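Local coordinates for protein serine protease pet (Escherichia coli, PDB 4OM9) that probably cleaves host cytoskeletal alpha-fodrin as a secreted serine protease, the passenger domain of an autotransporter enterotoxin, at residues Ala71-Asn76 and Gly206-Gly211; Gly230-Gly235 and Lys239-Pro244. All coordinates share one frame; numbering follows the deposited sequence.

Contact 1 (Ala71-Asn76 and Gly206-Gly211)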
loop_
_atom_site.group_PDB
_atom_site.type_symbol
_atom_site.label_atom_id
_atom_site.label_comp_id
_atom_site.label_asym_id
_atom_site.label_seq_id
_atom_site.Cartn_x
_atom_site.Cartn_y
_atom_site.Cartn_z
ATOM N N ALA A 71 15.346 3.551 41.041
ATOM C CA ALA A 71 15.713 2.639 42.138
ATOM C C ALA A 71 14.551 2.297 43.061
ATOM O O ALA A 71 14.380 1.133 43.427
ATOM C CB ALA A 71 16.885 3.227 42.976
ATOM N N HIS A 72 13.751 3.295 43.439
ATOM C CA HIS A 72 12.665 3.051 44.389
ATOM C C HIS A 72 11.457 2.416 43.697
ATOM O O HIS A 72 10.371 2.324 44.275
ATOM C CB HIS A 72 12.269 4.346 45.125
ATOM C CG HIS A 72 11.399 5.280 44.335
ATOM N ND1 HIS A 72 11.881 6.068 43.313
ATOM C CD2 HIS A 72 10.085 5.584 44.458
ATOM C CE1 HIS A 72 10.897 6.805 42.823
ATOM N NE2 HIS A 72 9.798 6.530 43.500
ATOM N N ASN A 73 11.661 1.969 42.459
ATOM C CA ASN A 73 10.689 1.128 41.775
ATOM C C ASN A 73 10.829 -0.325 42.221
ATOM O O ASN A 73 10.042 -1.188 41.827
ATOM C CB ASN A 73 10.845 1.233 40.256
ATOM C CG ASN A 73 9.690 1.973 39.600
ATOM O OD1 ASN A 73 8.874 2.600 40.279
ATOM N ND2 ASN A 73 9.616 1.903 38.272
ATOM N N ALA A 74 11.844 -0.590 43.038
ATOM C CA ALA A 74 12.014 -1.903 43.640
ATOM C C ALA A 74 10.870 -2.174 44.610
ATOM O O ALA A 74 10.338 -3.283 44.664
ATOM C CB ALA A 74 13.353 -1.998 44.349
ATOM N N LYS A 75 10.493 -1.146 45.365
ATOM C CA LYS A 75 9.385 -1.230 46.317
ATOM C C LYS A 75 8.045 -1.438 45.612
ATOM O O LYS A 75 7.160 -2.129 46.122
ATOM C CB LYS A 75 9.325 0.034 47.176
ATOM C CG LYS A 75 10.668 0.464 47.744
ATOM C CD LYS A 75 10.528 1.670 48.669
ATOM C CE LYS A 75 9.861 2.841 47.965
ATOM N NZ LYS A 75 10.000 4.109 48.737
ATOM N N ASN A 76 7.903 -0.823 44.441
ATOM C CA ASN A 76 6.706 -0.978 43.626
ATOM C C ASN A 76 6.462 -2.447 43.300
ATOM O O ASN A 76 7.410 -3.238 43.240
ATOM C CB ASN A 76 6.823 -0.162 42.334
ATOM C CG ASN A 76 6.762 1.337 42.578
ATOM O OD1 ASN A 76 6.945 1.805 43.702
ATOM N ND2 ASN A 76 6.502 2.097 41.520
ATOM N N GLY A 206 2.483 5.517 38.778
ATOM C CA GLY A 206 2.832 4.375 37.955
ATOM C C GLY A 206 3.758 4.703 36.793
ATOM O O GLY A 206 4.273 3.796 36.139
ATOM N N ASP A 207 3.960 5.995 36.525
ATOM C CA ASP A 207 4.896 6.440 35.494
ATOM C C ASP A 207 6.336 6.492 36.006
ATOM O O ASP A 207 7.274 6.670 35.222
ATOM C CB ASP A 207 4.508 7.825 34.967
ATOM C CG ASP A 207 3.280 7.797 34.082
ATOM O OD1 ASP A 207 3.150 6.847 33.250
ATOM O OD2 ASP A 207 2.447 8.731 34.225
ATOM N N SER A 208 6.504 6.395 37.323
ATOM C CA SER A 208 7.830 6.478 37.914
ATOM C C SER A 208 8.714 5.391 37.304
ATOM O O SER A 208 8.292 4.244 37.167
ATOM C CB SER A 208 7.741 6.348 39.437
ATOM O OG SER A 208 9.017 6.128 40.025
ATOM N N GLY A 209 9.915 5.768 36.884
ATOM C CA GLY A 209 10.810 4.833 36.227
ATOM C C GLY A 209 10.813 4.903 34.698
ATOM O O GLY A 209 11.770 4.416 34.071
ATOM N N SER A 210 9.772 5.500 34.092
ATOM C CA SER A 210 9.620 5.474 32.631
ATOM C C SER A 210 10.698 6.338 31.988
ATOM O O SER A 210 11.194 7.271 32.614
ATOM C CB SER A 210 8.212 5.930 32.200
ATOM O OG SER A 210 7.854 7.217 32.699
ATOM N N GLY A 211 11.082 6.015 30.761
ATOM C CA GLY A 211 12.173 6.701 30.095
ATOM C C GLY A 211 11.786 8.054 29.491
ATOM O O GLY A 211 10.674 8.256 29.014
HETATM O O HOH W 1 6.041 2.589 38.624
#

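Contact 2 (Gly230-Gly235 and Lys239-Pro244)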
loop_
_atom_site.group_PDB
_atom_site.type_symbol
_atom_site.label_atom_id
_atom_site.label_comp_id
_atom_site.label_asym_id
_atom_site.label_seq_id
_atom_site.Cartn_x
_atom_site.Cartn_y
_atom_site.Cartn_z
ATOM N N GLY A 230 10.108 11.590 39.933
ATOM C CA GLY A 230 8.958 12.033 40.713
ATOM C C GLY A 230 8.356 13.350 40.271
ATOM O O GLY A 230 8.810 13.939 39.296
ATOM N N ILE A 231 7.335 13.809 40.992
ATOM C CA ILE A 231 6.662 15.060 40.663
ATOM C C ILE A 231 6.529 16.036 41.842
ATOM O O ILE A 231 6.611 15.644 43.005
ATOM C CB ILE A 231 5.234 14.812 40.101
ATOM C CG1 ILE A 231 4.223 14.594 41.233
ATOM C CG2 ILE A 231 5.224 13.646 39.112
ATOM C CD1 ILE A 231 4.460 13.340 42.036
ATOM N N ILE A 232 6.324 17.310 41.516
ATOM C CA ILE A 232 5.900 18.322 42.487
ATOM C C ILE A 232 4.846 19.201 41.805
ATOM O O ILE A 232 4.975 19.521 40.627
ATOM C CB ILE A 232 7.080 19.171 42.998
ATOM C CG1 ILE A 232 8.052 18.311 43.810
ATOM C CG2 ILE A 232 6.597 20.312 43.881
ATOM C CD1 ILE A 232 7.450 17.759 45.091
ATOM N N GLY A 233 3.794 19.567 42.526
ATOM C CA GLY A 233 2.697 20.302 41.918
ATOM C C GLY A 233 1.528 19.394 41.545
ATOM O O GLY A 233 1.517 18.215 41.916
ATOM N N ASN A 234 0.562 19.928 40.794
ATOM C CA ASN A 234 -0.720 19.246 40.603
ATOM C C ASN A 234 -1.313 19.232 39.181
ATOM O O ASN A 234 -1.527 18.168 38.604
ATOM C CB ASN A 234 -1.746 19.865 41.549
ATOM C CG ASN A 234 -1.364 19.699 42.999
ATOM O OD1 ASN A 234 -1.626 18.659 43.601
ATOM N ND2 ASN A 234 -0.735 20.722 43.570
ATOM N N GLY A 235 -1.603 20.408 38.631
ATOM C CA GLY A 235 -2.262 20.505 37.334
ATOM C C GLY A 235 -1.314 20.817 36.191
ATOM O O GLY A 235 -0.269 20.195 36.047
ATOM N N LYS A 239 5.466 19.767 37.849
ATOM C CA LYS A 239 6.823 19.556 37.416
ATOM C C LYS A 239 7.157 18.066 37.530
ATOM O O LYS A 239 6.680 17.375 38.452
ATOM C CB LYS A 239 7.782 20.398 38.260
ATOM C CG LYS A 239 7.555 21.908 38.207
ATOM C CD LYS A 239 8.165 22.497 36.928
ATOM C CE LYS A 239 8.042 24.018 36.820
ATOM N NZ LYS A 239 6.632 24.475 36.778
ATOM N N THR A 240 7.983 17.566 36.617
ATOM C CA THR A 240 8.488 16.204 36.750
ATOM C C THR A 240 10.014 16.173 36.834
ATOM O O THR A 240 10.704 16.900 36.128
ATOM C CB THR A 240 8.021 15.320 35.580
ATOM O OG1 THR A 240 6.591 15.310 35.544
ATOM C CG2 THR A 240 8.522 13.905 35.760
ATOM N N TYR A 241 10.544 15.326 37.696
ATOM C CA TYR A 241 11.982 15.228 37.813
ATOM C C TYR A 241 12.476 13.941 37.185
ATOM O O TYR A 241 11.910 12.876 37.398
ATOM C CB TYR A 241 12.404 15.330 39.280
ATOM C CG TYR A 241 11.933 16.628 39.860
ATOM C CD1 TYR A 241 10.613 16.778 40.273
ATOM C CD2 TYR A 241 12.775 17.725 39.939
ATOM C CE1 TYR A 241 10.155 17.959 40.777
ATOM C CE2 TYR A 241 12.316 18.924 40.443
ATOM C CZ TYR A 241 11.005 19.026 40.863
ATOM O OH TYR A 241 10.510 20.207 41.369
ATOM N N VAL A 242 13.527 14.080 36.386
ATOM C CA VAL A 242 14.169 12.959 35.743
ATOM C C VAL A 242 15.558 12.699 36.309
ATOM O O VAL A 242 16.410 13.595 36.337
ATOM C CB VAL A 242 14.303 13.181 34.242
ATOM C CG1 VAL A 242 14.730 11.884 33.567
ATOM C CG2 VAL A 242 12.985 13.712 33.659
ATOM N N THR A 243 15.781 11.466 36.750
ATOM C CA THR A 243 17.127 11.020 37.103
ATOM C C THR A 243 17.936 10.900 35.825
ATOM O O THR A 243 17.610 10.100 34.966
ATOM C CB THR A 243 17.105 9.677 37.852
ATOM O OG1 THR A 243 16.505 9.875 39.137
ATOM C CG2 THR A 243 18.516 9.107 38.022
ATOM N N PRO A 244 18.973 11.731 35.683
ATOM C CA PRO A 244 19.796 11.754 34.472
ATOM C C PRO A 244 20.474 10.420 34.250
ATOM O O PRO A 244 21.032 9.866 35.212
ATOM C CB PRO A 244 20.830 12.847 34.761
ATOM C CG PRO A 244 20.227 13.668 35.871
ATOM C CD PRO A 244 19.456 12.687 36.695
#

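Contact 1 (Ala71-Asn76 and Gly206-Gly211)
Asn73 ND2 donates to Ser208 O over 2.9 Å, and water 1, 3.2 Å from that same Ser208 O, can add a second, less certain bond. The water is in turn 3.0 Å from Asn76 ND2, from which it accepts, so an indirect route also runs from the 71-76 loop to this carbonyl; its strength is uncertain, because the water has more acceptors around it than protons to give and Asn76 is poorly ordered. Gly206-Asp207-Ser208-Gly209-Ser210 is the GDSGS signature of chymotrypsin-like proteases, and His72 stands beside its serine, consistent with the histidine and serine of a catalytic triad at the junction of two beta domains. Asp101, which accepts from the backbone N of His72, would fit the third place. The Asn73 bond is bent, with an N-H...O angle of 141°, and ND2 approaches from above the carbonyl plane, 44° out of it. Asn73 OD1, the other branch of the amide, lies 3.5 Å from Ser208 OG. That hydroxyl swings anti to the backbone N of Ser208 (chi1 167°), which carries it toward the imidazole. There it meets the ring obliquely: His72 CE1 is 3.4 Å from Ser208 OG, slightly nearer than His72 NE2 at 3.6 Å. Ser208 is the second residue of a type II beta turn that runs from Asp207 to Ser210. Gly209 occupies the third position with a positive phi, and Gly209 CA lies 3.8 Å from Asn73 ND2. Asp207 O fixes the turn through two donors of one residue, the backbone N of Ser210 and its hydroxyl; Ser210 OG reaches Asp207 O in the carbonyl plane, on a lone pair, at 2.6 Å.

Contact 2 (Gly230-Gly235 and Lys239-Pro244)
Strands 230-232 and 239-244 run antiparallel, their axes 4.7 Å apart at closest and 149° between directions, with Ile231 and Thr240 a non-hydrogen-bonded pair between the hydrogen-bonded pairs Gly230-Tyr241 and Ile232-Lys239. Tyr241 N to Gly230 O (2.7 Å) and Lys239 N to Ile232 O (2.8 Å) are short and nearly straight; the return bond from Gly230 N to Tyr241 O, at 3.4 Å, is weak. On the face shared by Ile232, Lys239 and Tyr241, the phenol ring turns its edge to the glycine of its own pair: Tyr241 CD1 is 3.5 Å from Gly230 O, which lies near the ring plane. With CG anti to its carbonyl carbon (chi1 -59°), the ring extends toward Ile232, whose CG1 packs 3.7 Å from Tyr241 CE1. This is the end of a beta hairpin in the second beta domain of the chymotrypsin-like protease fold. Lys239 bends away, its NZ bonding Thr237 O and forming a salt bridge with Glu194. On the other face Thr240 OG1 is hydrogen-bonded to Thr203 OG1, while Thr240 CG2 comes within 3.5 Å of Gly230 O.

In the fold
From the N terminus, the chain leaves strand 66-70 of the five-stranded antiparallel sheet and enters 71-76; after 129 further residues it returns at 206-211, where contact 1 closes a long loop and joins the first beta domain to the second. Contact 2 then closes a short hairpin with three residues between its segments. The two follow in series, neither nested nor crossed, with centres 13 Å apart and nearest atoms about 6 Å apart. Thr228, on the strand that leads into Gly230, links them by backbone bonds to Gly209 and Ser210. The loop carrying Asn100 and Asp101 offers another path: Thr243 OG1 bonds Asn100 O, and the Thr243 side chain touches Asp101, next to the 71-76 segment.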